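Local coordinates for macrophage migration inhibitory factor-like protein (PDB 6CUQ), which belongs to the macrophage migration inhibitory factor family and forms a trimer whose subunits each hold two beta-alpha-beta units, at residues 13-18 against 50-55; 34-39 against 81-86; 66-71 against 100-105. All coordinates share one frame; numbering follows the deposited sequence.

Interaction 1 of 3, residues 13-18 against 50-55; sequences LITLSA and QVVTSV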
ATOM      1  N   LEU B  13       6.269  -4.153   1.156  1.00 65.57           N
ATOM      2  CA  LEU B  13       6.051  -2.715   1.153  1.00 58.52           C
ATOM      3  C   LEU B  13       6.026  -2.275   2.614  1.00 61.13           C
ATOM      4  O   LEU B  13       5.088  -2.600   3.352  1.00 65.11           O
ATOM      5  CB  LEU B  13       4.753  -2.338   0.436  1.00 60.37           C
ATOM      6  CG  LEU B  13       4.684  -0.973  -0.261  1.00 58.03           C
ATOM      7  CD1 LEU B  13       3.369  -0.801  -1.003  1.00 59.63           C
ATOM      8  CD2 LEU B  13       4.895   0.165   0.727  1.00 48.58           C
ATOM      9  N   ILE B  14       7.064  -1.555   3.027  1.00 62.01           N
ATOM     10  CA  ILE B  14       7.243  -1.118   4.404  1.00 58.44           C
ATOM     11  C   ILE B  14       6.886   0.360   4.456  1.00 57.69           C
ATOM     12  O   ILE B  14       7.543   1.201   3.822  1.00 56.19           O
ATOM     13  CB  ILE B  14       8.674  -1.359   4.893  1.00 55.78           C
ATOM     14  CG1 ILE B  14       9.028  -2.842   4.740  1.00 55.02           C
ATOM     15  CG2 ILE B  14       8.812  -0.913   6.353  1.00 54.45           C
ATOM     16  CD1 ILE B  14      10.479  -3.172   5.029  1.00 51.53           C
ATOM     17  N   THR B  15       5.822   0.668   5.179  1.00 50.49           N
ATOM     18  CA  THR B  15       5.390   2.034   5.426  1.00 53.71           C
ATOM     19  C   THR B  15       5.729   2.320   6.881  1.00 55.69           C
ATOM     20  O   THR B  15       5.156   1.706   7.786  1.00 49.41           O
ATOM     21  CB  THR B  15       3.894   2.175   5.141  1.00 59.91           C
ATOM     22  OG1 THR B  15       3.610   1.708   3.813  1.00 66.35           O
ATOM     23  CG2 THR B  15       3.410   3.618   5.339  1.00 50.96           C
ATOM     24  N   LEU B  16       6.684   3.205   7.119  1.00 54.26           N
ATOM     25  CA  LEU B  16       7.098   3.463   8.489  1.00 57.35           C
ATOM     26  C   LEU B  16       7.210   4.957   8.743  1.00 60.50           C
ATOM     27  O   LEU B  16       7.417   5.754   7.824  1.00 59.53           O
ATOM     28  CB  LEU B  16       8.415   2.756   8.813  1.00 56.10           C
ATOM     29  CG  LEU B  16       9.746   3.366   8.393  1.00 58.08           C
ATOM     30  CD1 LEU B  16      10.873   2.454   8.845  1.00 57.31           C
ATOM     31  CD2 LEU B  16       9.816   3.610   6.908  1.00 66.21           C
ATOM     32  N   SER B  17       7.046   5.332  10.010  1.00 58.11           N
ATOM     33  CA  SER B  17       6.977   6.733  10.394  1.00 64.11           C
ATOM     34  C   SER B  17       8.112   7.160  11.320  1.00 68.24           C
ATOM     35  O   SER B  17       7.958   8.104  12.092  1.00 87.33           O
ATOM     36  CB  SER B  17       5.629   7.026  11.054  1.00 57.06           C
ATOM     37  OG  SER B  17       5.656   6.587  12.396  1.00 66.72           O
ATOM     38  N   ALA B  18       9.258   6.504  11.258  1.00 64.26           N
ATOM     39  CA  ALA B  18      10.392   6.940  12.057  1.00 60.64           C
ATOM     40  C   ALA B  18      11.143   8.053  11.341  1.00 64.37           C
ATOM     41  O   ALA B  18      11.120   8.159  10.116  1.00 75.64           O
ATOM     42  CB  ALA B  18      11.338   5.779  12.353  1.00 56.32           C
ATOM     43  N   GLN B  50      10.039  -1.966  -1.093  1.00 55.73           N
ATOM     44  CA  GLN B  50       9.890  -0.521  -1.139  1.00 56.94           C
ATOM     45  C   GLN B  50       9.649  -0.015   0.278  1.00 60.12           C
ATOM     46  O   GLN B  50       8.804  -0.559   1.001  1.00 53.42           O
ATOM     47  CB  GLN B  50       8.725  -0.110  -2.047  1.00 53.37           C
ATOM     48  CG  GLN B  50       8.834  -0.627  -3.468  1.00 46.56           C
ATOM     49  CD  GLN B  50      10.080  -0.104  -4.187  1.00 55.47           C
ATOM     50  OE1 GLN B  50      10.567   0.983  -3.882  1.00 53.61           O
ATOM     51  NE2 GLN B  50      10.587  -0.873  -5.157  1.00 46.60           N
ATOM     52  N   VAL B  51      10.401   1.008   0.675  1.00 54.20           N
ATOM     53  CA  VAL B  51      10.298   1.624   1.993  1.00 54.83           C
ATOM     54  C   VAL B  51       9.656   2.996   1.836  1.00 56.25           C
ATOM     55  O   VAL B  51      10.183   3.851   1.117  1.00 48.75           O
ATOM     56  CB  VAL B  51      11.670   1.734   2.672  1.00 52.41           C
ATOM     57  CG1 VAL B  51      11.505   2.275   4.076  1.00 55.76           C
ATOM     58  CG2 VAL B  51      12.348   0.371   2.686  1.00 47.74           C
ATOM     59  N   VAL B  52       8.525   3.215   2.514  1.00 47.42           N
ATOM     60  CA  VAL B  52       7.745   4.435   2.351  1.00 45.34           C
ATOM     61  C   VAL B  52       7.702   5.176   3.687  1.00 49.61           C
ATOM     62  O   VAL B  52       7.318   4.600   4.712  1.00 62.54           O
ATOM     63  CB  VAL B  52       6.329   4.109   1.838  1.00 55.16           C
ATOM     64  CG1 VAL B  52       5.419   5.363   1.835  1.00 47.87           C
ATOM     65  CG2 VAL B  52       6.417   3.432   0.453  1.00 50.13           C
ATOM     66  N   THR B  53       8.098   6.447   3.672  1.00 51.84           N
ATOM     67  CA  THR B  53       8.071   7.282   4.865  1.00 50.83           C
ATOM     68  C   THR B  53       6.679   7.853   5.090  1.00 54.06           C
ATOM     69  O   THR B  53       6.130   8.540   4.224  1.00 57.42           O
ATOM     70  CB  THR B  53       9.071   8.425   4.741  1.00 56.36           C
ATOM     71  OG1 THR B  53      10.397   7.905   4.777  1.00 58.98           O
ATOM     72  CG2 THR B  53       8.888   9.416   5.893  1.00 55.83           C
ATOM     73  N   SER B  54       6.144   7.642   6.285  1.00 55.87           N
ATOM     74  CA  SER B  54       4.788   8.065   6.611  1.00 54.58           C
ATOM     75  C   SER B  54       4.770   8.905   7.885  1.00 56.76           C
ATOM     76  O   SER B  54       5.790   9.106   8.548  1.00 55.13           O
ATOM     77  CB  SER B  54       3.876   6.855   6.796  1.00 53.44           C
ATOM     78  OG  SER B  54       4.360   6.067   7.868  1.00 54.46           O
ATOM     79  N   VAL B  55       3.584   9.429   8.190  1.00 59.69           N
ATOM     80  CA  VAL B  55       3.227   9.951   9.507  1.00 58.44           C
ATOM     81  C   VAL B  55       2.277   8.940  10.119  1.00 60.44           C
ATOM     82  O   VAL B  55       1.309   8.532   9.468  1.00 66.82           O
ATOM     83  CB  VAL B  55       2.565  11.341   9.419  1.00 58.39           C
ATOM     84  CG1 VAL B  55       1.929  11.705  10.732  1.00 58.08           C
ATOM     85  CG2 VAL B  55       3.581  12.387   9.016  1.00 56.82           C
TER
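Leu16 lays CD2 obliquely across Val51, 3.6 Å from its CG1 methyl. Its CG sits in the crowded position between backbone N and carbonyl carbon (chi1 81°), and this rotation brings the branch over the neighbouring strand. On the opposite sheet face Leu13 makes a matching reach: with CG anti to the backbone N, its CD2 crosses to 3.6 Å from Val52 CG2. The strands run parallel, 19° apart, and their short axes approach to 4.6 Å, as the two strands of a beta-alpha-beta unit whose connecting helix, 22-40, covers the face of Ile14, Leu16 and Val51 through Ile28 and Ala29. Parallel pairing follows from the bonds: Ile14 donates to Gln50 O and accepts from Val52 N (Ile14 O to Val52 N 2.6 Å), and Leu16 N binds Val52 O at 2.9 Å, nearly along the C=O axis. Ser54 N reaches Leu16 O at 2.7 Å, but from 37° above the carbonyl plane. Between the same segments Thr15 CG2 packs 3.6 Å from Ser54 CB. Neighbouring subunits meet this side too: Thr15 packs on Val52 of the third subunit, Ser54 OG bonds Gln50 OE1 of the third, and Gln50 OE1 bonds Ser54 OG of the second.

Interaction 2 of 3, residues 34-39 against 81-86; sequences KILSEV and EGLSDR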
ATOM      1  N   LYS B  34      16.923  -9.631   2.073  1.00 54.69           N
ATOM      2  CA  LYS B  34      17.605 -10.803   2.623  1.00 64.36           C
ATOM      3  C   LYS B  34      16.658 -11.644   3.472  1.00 75.28           C
ATOM      4  O   LYS B  34      16.640 -12.877   3.361  1.00 88.85           O
ATOM      5  CB  LYS B  34      18.831 -10.392   3.446  1.00 70.36           C
ATOM      6  CG  LYS B  34      20.095 -10.129   2.635  1.00 78.55           C
ATOM      7  CD  LYS B  34      21.160  -9.462   3.476  1.00 83.96           C
ATOM      8  CE  LYS B  34      21.809 -10.438   4.420  1.00 87.28           C
ATOM      9  NZ  LYS B  34      22.574  -9.696   5.455  1.00 92.28           N
ATOM     10  N   ILE B  35      15.867 -10.989   4.333  1.00 77.43           N
ATOM     11  CA  ILE B  35      14.918 -11.697   5.198  1.00 76.15           C
ATOM     12  C   ILE B  35      13.927 -12.491   4.365  1.00 76.05           C
ATOM     13  O   ILE B  35      13.691 -13.679   4.613  1.00 79.75           O
ATOM     14  CB  ILE B  35      14.172 -10.701   6.105  1.00 69.69           C
ATOM     15  CG1 ILE B  35      15.069 -10.137   7.201  1.00 69.65           C
ATOM     16  CG2 ILE B  35      12.937 -11.359   6.701  1.00 70.68           C
ATOM     17  CD1 ILE B  35      14.377  -9.040   8.016  1.00 56.83           C
ATOM     18  N   LEU B  36      13.339 -11.842   3.356  1.00 75.46           N
ATOM     19  CA  LEU B  36      12.384 -12.508   2.478  1.00 72.47           C
ATOM     20  C   LEU B  36      13.008 -13.740   1.842  1.00 81.24           C
ATOM     21  O   LEU B  36      12.425 -14.830   1.861  1.00 93.25           O
ATOM     22  CB  LEU B  36      11.929 -11.523   1.402  1.00 69.86           C
ATOM     23  CG  LEU B  36      11.014 -10.400   1.889  1.00 60.02           C
ATOM     24  CD1 LEU B  36      10.742  -9.417   0.785  1.00 53.65           C
ATOM     25  CD2 LEU B  36       9.692 -10.983   2.390  1.00 54.56           C
ATOM     26  N   SER B  37      14.220 -13.588   1.297  1.00 70.01           N
ATOM     27  CA  SER B  37      14.865 -14.692   0.600  1.00 60.90           C
ATOM     28  C   SER B  37      15.212 -15.826   1.555  1.00 74.07           C
ATOM     29  O   SER B  37      15.025 -17.004   1.224  1.00 79.05           O
ATOM     30  CB  SER B  37      16.114 -14.176  -0.130  1.00 72.29           C
ATOM     31  OG  SER B  37      17.230 -15.046   0.033  1.00 89.64           O
ATOM     32  N   GLU B  38      15.709 -15.495   2.748  1.00 75.52           N
ATOM     33  CA  GLU B  38      16.133 -16.542   3.675  1.00 80.79           C
ATOM     34  C   GLU B  38      14.935 -17.290   4.250  1.00 80.91           C
ATOM     35  O   GLU B  38      14.994 -18.512   4.447  1.00 80.61           O
ATOM     36  CB  GLU B  38      17.003 -15.940   4.778  1.00 88.63           C
ATOM     37  CG  GLU B  38      18.336 -15.403   4.266  1.00 98.43           C
ATOM     38  CD  GLU B  38      19.039 -14.478   5.244  1.00102.35           C
ATOM     39  OE1 GLU B  38      18.578 -14.352   6.396  1.00 97.49           O
ATOM     40  OE2 GLU B  38      20.054 -13.864   4.846  1.00104.16           O
ATOM     41  N   VAL B  39      13.849 -16.580   4.542  1.00 79.19           N
ATOM     42  CA  VAL B  39      12.709 -17.208   5.206  1.00 81.20           C
ATOM     43  C   VAL B  39      11.733 -17.825   4.204  1.00 81.72           C
ATOM     44  O   VAL B  39      11.322 -18.980   4.354  1.00 84.95           O
ATOM     45  CB  VAL B  39      12.009 -16.178   6.120  1.00 82.35           C
ATOM     46  CG1 VAL B  39      10.735 -16.771   6.725  1.00 81.66           C
ATOM     47  CG2 VAL B  39      12.974 -15.682   7.211  1.00 79.98           C
ATOM     48  N   GLU B  81       5.070 -16.291  11.280  1.00 97.77           N
ATOM     49  CA  GLU B  81       5.647 -15.970  12.580  1.00 96.94           C
ATOM     50  C   GLU B  81       7.117 -15.578  12.453  1.00 93.14           C
ATOM     51  O   GLU B  81       7.548 -14.545  12.985  1.00 93.41           O
ATOM     52  CB  GLU B  81       5.478 -17.128  13.547  1.00107.65           C
ATOM     53  CG  GLU B  81       6.063 -16.785  14.889  1.00116.92           C
ATOM     54  CD  GLU B  81       5.318 -17.420  16.034  1.00129.38           C
ATOM     55  OE1 GLU B  81       4.556 -18.378  15.783  1.00134.97           O
ATOM     56  OE2 GLU B  81       5.461 -16.921  17.171  1.00133.88           O
ATOM     57  N   GLY B  82       7.905 -16.395  11.752  1.00 89.04           N
ATOM     58  CA  GLY B  82       9.309 -16.068  11.574  1.00 85.50           C
ATOM     59  C   GLY B  82       9.503 -14.737  10.876  1.00 85.42           C
ATOM     60  O   GLY B  82      10.415 -13.973  11.208  1.00 87.25           O
ATOM     61  N   LEU B  83       8.646 -14.435   9.906  1.00 85.26           N
ATOM     62  CA  LEU B  83       8.742 -13.146   9.233  1.00 78.04           C
ATOM     63  C   LEU B  83       8.408 -11.999  10.177  1.00 77.65           C
ATOM     64  O   LEU B  83       9.075 -10.957  10.151  1.00 74.83           O
ATOM     65  CB  LEU B  83       7.840 -13.130   8.008  1.00 78.53           C
ATOM     66  CG  LEU B  83       8.381 -13.876   6.792  1.00 68.19           C
ATOM     67  CD1 LEU B  83       7.273 -14.028   5.791  1.00 69.48           C
ATOM     68  CD2 LEU B  83       9.517 -13.074   6.178  1.00 61.96           C
ATOM     69  N   SER B  84       7.385 -12.163  11.022  1.00 81.90           N
ATOM     70  CA  SER B  84       7.049 -11.101  11.966  1.00 86.91           C
ATOM     71  C   SER B  84       8.206 -10.832  12.919  1.00 83.79           C
ATOM     72  O   SER B  84       8.526  -9.671  13.209  1.00 78.83           O
ATOM     73  CB  SER B  84       5.781 -11.457  12.739  1.00 98.03           C
ATOM     74  OG  SER B  84       4.753 -11.845  11.850  1.00106.49           O
ATOM     75  N   ASP B  85       8.858 -11.893  13.402  1.00 83.50           N
ATOM     76  CA  ASP B  85       9.961 -11.713  14.341  1.00 88.16           C
ATOM     77  C   ASP B  85      11.150 -11.001  13.692  1.00 89.23           C
ATOM     78  O   ASP B  85      11.730 -10.083  14.288  1.00 85.93           O
ATOM     79  CB  ASP B  85      10.377 -13.071  14.912  1.00 90.99           C
ATOM     80  CG  ASP B  85      11.546 -12.964  15.870  1.00101.75           C
ATOM     81  OD1 ASP B  85      12.601 -13.588  15.619  1.00106.51           O
ATOM     82  OD2 ASP B  85      11.420 -12.222  16.863  1.00110.14           O
ATOM     83  N   ARG B  86      11.503 -11.373  12.458  1.00 84.72           N
ATOM     84  CA  ARG B  86      12.686 -10.787  11.829  1.00 77.37           C
ATOM     85  C   ARG B  86      12.456  -9.329  11.434  1.00 76.41           C
ATOM     86  O   ARG B  86      13.361  -8.497  11.573  1.00 74.33           O
ATOM     87  CB  ARG B  86      13.122 -11.640  10.638  1.00 81.90           C
ATOM     88  CG  ARG B  86      13.600 -13.009  11.084  1.00 83.72           C
ATOM     89  CD  ARG B  86      14.605 -13.621  10.154  1.00 89.32           C
ATOM     90  NE  ARG B  86      15.870 -12.899  10.149  1.00 97.47           N
ATOM     91  CZ  ARG B  86      16.797 -13.052   9.209  1.00 95.02           C
ATOM     92  NH1 ARG B  86      16.581 -13.894   8.211  1.00 84.27           N
ATOM     93  NH2 ARG B  86      17.925 -12.357   9.259  1.00101.47           N
TER
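Helices 34-39 and 81-86 run roughly antiparallel, their directions 153° apart and their local axes no closer than 10.5 Å, so side chains must bridge the gap. Arg86 does most of this. Its CG lies anti to the carbonyl carbon and its chain bends at chi3 (67°), bringing the guanidinium to the first helix, where NH1 donates to Glu38 OE1 over 2.7 Å in a salt bridge. That bond is almost straight, 173° at the hydrogen; it uses the anti lone pair of OE1 and lies in the guanidinium plane, with the carboxylate nearly coplanar. Ile35 covers one guanidinium face, CG1 over its centre, 3.9 Å from Arg86 CZ. These are the two helices that lie on one face of the four-stranded sheet in the MIF fold, and Phe106 of strand 102-108 backs Leu83 from the sheet side. Leu83 fills the buried half of the groove, its CD2 3.9 Å from Ile35 CG2, the two side chains sliding past each other in opposite directions. Val39 straddles both halves, crossing Leu83 obliquely with CG1 3.7 Å from Leu83 CG, while its CG2 lies 3.9 Å from Arg86 CD, at the guanidinium edge.

Interaction 3 of 3, residues 66-71 against 100-105; sequences AFIDIK and GNIYLN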
ATOM      1  N   ALA B  66       4.983   1.338  12.145  1.00 58.16           N
ATOM      2  CA  ALA B  66       5.151   0.840  10.796  1.00 55.75           C
ATOM      3  C   ALA B  66       3.973  -0.049  10.454  1.00 58.04           C
ATOM      4  O   ALA B  66       3.236  -0.501  11.332  1.00 61.57           O
ATOM      5  CB  ALA B  66       6.471   0.070  10.633  1.00 47.21           C
ATOM      6  N   PHE B  67       3.793  -0.260   9.155  1.00 69.85           N
ATOM      7  CA  PHE B  67       2.901  -1.268   8.607  1.00 66.32           C
ATOM      8  C   PHE B  67       3.661  -1.948   7.475  1.00 67.34           C
ATOM      9  O   PHE B  67       4.174  -1.268   6.580  1.00 62.91           O
ATOM     10  CB  PHE B  67       1.596  -0.635   8.109  1.00 48.95           C
ATOM     11  CG  PHE B  67       0.586  -1.629   7.622  1.00 58.61           C
ATOM     12  CD1 PHE B  67       0.427  -1.880   6.269  1.00 74.45           C
ATOM     13  CD2 PHE B  67      -0.217  -2.305   8.525  1.00 64.47           C
ATOM     14  CE1 PHE B  67      -0.504  -2.802   5.827  1.00 76.31           C
ATOM     15  CE2 PHE B  67      -1.160  -3.219   8.095  1.00 65.55           C
ATOM     16  CZ  PHE B  67      -1.305  -3.467   6.746  1.00 84.02           C
ATOM     17  N   ILE B  68       3.741  -3.276   7.514  1.00 64.51           N
ATOM     18  CA  ILE B  68       4.582  -4.043   6.592  1.00 62.23           C
ATOM     19  C   ILE B  68       3.667  -4.978   5.812  1.00 64.48           C
ATOM     20  O   ILE B  68       3.060  -5.890   6.384  1.00 65.49           O
ATOM     21  CB  ILE B  68       5.681  -4.822   7.325  1.00 54.78           C
ATOM     22  CG1 ILE B  68       6.496  -3.871   8.209  1.00 57.40           C
ATOM     23  CG2 ILE B  68       6.599  -5.500   6.318  1.00 67.32           C
ATOM     24  CD1 ILE B  68       7.535  -4.554   9.080  1.00 55.38           C
ATOM     25  N   ASP B  69       3.559  -4.745   4.508  1.00 62.41           N
ATOM     26  CA  ASP B  69       2.645  -5.478   3.636  1.00 68.19           C
ATOM     27  C   ASP B  69       3.468  -6.507   2.863  1.00 66.49           C
ATOM     28  O   ASP B  69       4.166  -6.161   1.906  1.00 65.19           O
ATOM     29  CB  ASP B  69       1.942  -4.503   2.698  1.00 67.67           C
ATOM     30  CG  ASP B  69       0.613  -5.009   2.206  1.00 80.91           C
ATOM     31  OD1 ASP B  69       0.254  -6.180   2.476  1.00 97.04           O
ATOM     32  OD2 ASP B  69      -0.060  -4.230   1.502  1.00 84.64           O
ATOM     33  N   ILE B  70       3.379  -7.775   3.268  1.00 69.26           N
ATOM     34  CA  ILE B  70       4.124  -8.865   2.636  1.00 65.15           C
ATOM     35  C   ILE B  70       3.208  -9.587   1.659  1.00 70.20           C
ATOM     36  O   ILE B  70       2.115 -10.037   2.030  1.00 74.59           O
ATOM     37  CB  ILE B  70       4.669  -9.861   3.673  1.00 72.06           C
ATOM     38  CG1 ILE B  70       5.448  -9.149   4.781  1.00 68.30           C
ATOM     39  CG2 ILE B  70       5.491 -10.963   2.974  1.00 74.23           C
ATOM     40  CD1 ILE B  70       6.769  -8.645   4.348  1.00 71.41           C
ATOM     41  N   LYS B  71       3.672  -9.739   0.426  1.00 73.08           N
ATOM     42  CA  LYS B  71       2.886 -10.362  -0.627  1.00 79.59           C
ATOM     43  C   LYS B  71       3.776 -11.281  -1.452  1.00 73.93           C
ATOM     44  O   LYS B  71       4.966 -11.002  -1.634  1.00 71.94           O
ATOM     45  CB  LYS B  71       2.208  -9.302  -1.512  1.00 78.16           C
ATOM     46  CG  LYS B  71       1.074  -8.545  -0.803  1.00 73.89           C
ATOM     47  CD  LYS B  71       0.431  -7.553  -1.741  1.00 75.94           C
ATOM     48  CE  LYS B  71      -1.072  -7.550  -1.595  1.00 89.36           C
ATOM     49  NZ  LYS B  71      -1.729  -6.827  -2.717  1.00 97.54           N
ATOM     50  N   GLY B 100       5.365  -3.511  19.607  1.00 79.21           N
ATOM     51  CA  GLY B 100       3.964  -3.187  19.786  1.00 67.97           C
ATOM     52  C   GLY B 100       3.441  -2.059  18.918  1.00 71.85           C
ATOM     53  O   GLY B 100       2.259  -1.718  19.031  1.00 87.26           O
ATOM     54  N   ASN B 101       4.274  -1.458  18.069  1.00 65.14           N
ATOM     55  CA  ASN B 101       3.844  -0.399  17.165  1.00 60.83           C
ATOM     56  C   ASN B 101       4.100  -0.769  15.704  1.00 68.98           C
ATOM     57  O   ASN B 101       4.273   0.103  14.851  1.00 75.20           O
ATOM     58  CB  ASN B 101       4.534   0.918  17.520  1.00 60.20           C
ATOM     59  CG  ASN B 101       4.160   1.415  18.891  1.00 76.22           C
ATOM     60  OD1 ASN B 101       3.051   1.169  19.373  1.00 82.20           O
ATOM     61  ND2 ASN B 101       5.078   2.121  19.533  1.00 81.21           N
ATOM     62  N   ILE B 102       4.132  -2.065  15.402  1.00 65.07           N
ATOM     63  CA  ILE B 102       4.311  -2.565  14.044  1.00 68.30           C
ATOM     64  C   ILE B 102       3.203  -3.562  13.740  1.00 74.92           C
ATOM     65  O   ILE B 102       3.021  -4.533  14.481  1.00 74.23           O
ATOM     66  CB  ILE B 102       5.687  -3.232  13.856  1.00 68.08           C
ATOM     67  CG1 ILE B 102       6.809  -2.240  14.155  1.00 64.21           C
ATOM     68  CG2 ILE B 102       5.787  -3.863  12.468  1.00 59.54           C
ATOM     69  CD1 ILE B 102       8.177  -2.844  14.178  1.00 71.34           C
ATOM     70  N   TYR B 103       2.472  -3.331  12.653  1.00 71.60           N
ATOM     71  CA  TYR B 103       1.531  -4.310  12.130  1.00 67.15           C
ATOM     72  C   TYR B 103       2.058  -4.878  10.817  1.00 72.16           C
ATOM     73  O   TYR B 103       2.723  -4.186  10.037  1.00 73.61           O
ATOM     74  CB  TYR B 103       0.150  -3.701  11.892  1.00 61.62           C
ATOM     75  CG  TYR B 103      -0.744  -3.638  13.101  1.00 76.72           C
ATOM     76  CD1 TYR B 103      -0.507  -4.429  14.210  1.00 81.01           C
ATOM     77  CD2 TYR B 103      -1.834  -2.782  13.124  1.00 76.11           C
ATOM     78  CE1 TYR B 103      -1.335  -4.365  15.312  1.00 86.21           C
ATOM     79  CE2 TYR B 103      -2.655  -2.704  14.213  1.00 82.18           C
ATOM     80  CZ  TYR B 103      -2.411  -3.495  15.311  1.00 89.89           C
ATOM     81  OH  TYR B 103      -3.263  -3.403  16.399  1.00 82.03           O
ATOM     82  N   LEU B 104       1.764  -6.148  10.582  1.00 74.10           N
ATOM     83  CA  LEU B 104       2.124  -6.803   9.337  1.00 73.62           C
ATOM     84  C   LEU B 104       0.906  -7.494   8.742  1.00 83.13           C
ATOM     85  O   LEU B 104      -0.016  -7.905   9.463  1.00 90.38           O
ATOM     86  CB  LEU B 104       3.231  -7.822   9.546  1.00 70.03           C
ATOM     87  CG  LEU B 104       4.569  -7.300  10.054  1.00 68.01           C
ATOM     88  CD1 LEU B 104       4.643  -7.407  11.581  1.00 62.03           C
ATOM     89  CD2 LEU B 104       5.704  -8.083   9.386  1.00 66.85           C
ATOM     90  N   ASN B 105       0.926  -7.620   7.417  1.00 70.68           N
ATOM     91  CA  ASN B 105      -0.095  -8.324   6.652  1.00 71.66           C
ATOM     92  C   ASN B 105       0.578  -9.283   5.681  1.00 72.54           C
ATOM     93  O   ASN B 105       1.611  -8.959   5.083  1.00 74.72           O
ATOM     94  CB  ASN B 105      -0.990  -7.341   5.890  1.00 75.89           C
ATOM     95  CG  ASN B 105      -2.229  -6.949   6.680  1.00 86.97           C
ATOM     96  OD1 ASN B 105      -3.171  -6.371   6.135  1.00 88.39           O
ATOM     97  ND2 ASN B 105      -2.235  -7.274   7.973  1.00 82.38           N
TER
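The second beta-alpha-beta unit of the MIF fold, strand 66-72, helix 80-95 and strand 102-108, closes here as parallel strands 14° apart in direction. Five backbone bonds zip them together, from Ala66 N to Asn101 O through to Ile70 N to Asn105 O. Their carbonyl geometry differs: Ile68 N meets Tyr103 O at 2.9 Å in the carbonyl plane, whereas Tyr103 N lies 37° above that of Ala66 O, at 3.2 Å. On the helix-facing side Ile68 and Leu104 lie side by side, pointing the same way, with Ile68 CB 3.9 Å from Leu104 CG. Ile68 CD1 comes equally near Ile102 CG2, and Tyr87 and Leu91 of helix 80-95 cover Ile68. A strand of the third subunit pairs antiparallel at the edge of strand 102-108, while on the face away from the helix Tyr103 OH bonds Tyr46 O and the Phe67 ring stacks on His11, both of that subunit. Phe67, with CG anti to the backbone N, brings CD2 to 3.7 Å from Tyr103 CB. Lys71 NZ bonds Asn105 OD1 of the second subunit. Within the chain Asn105 ND2 turns back to Leu104 O at 2.7 Å, and Asn105 OD1 stands at the ring edge, 3.5 Å from Phe67 CZ, with ring and amide planes 70° apart.

In the fold
Interactions 1 and 3 are buried strand pairings in one mixed sheet. Strands 11-16 and 66-72 run antiparallel side by side at its middle, and the contacts meet there through probable hydrogen bonds from Phe67 N to Thr15 O and Asp69 N to Leu13 O. Each pairs the two strands of one beta-alpha-beta unit, while interaction 2 joins the helices of both units, so its segments alternate along the chain with those of each strand contact. Backbone bonds dominate the sheet; between the helices no backbone hydrogen bond is made and side chains carry most of the contact, with a salt bridge toward the surface. Interaction 2 touches interaction 3 by packing, Leu36 on Ile70, but lies about 7 Å from interaction 1 between nearest atoms.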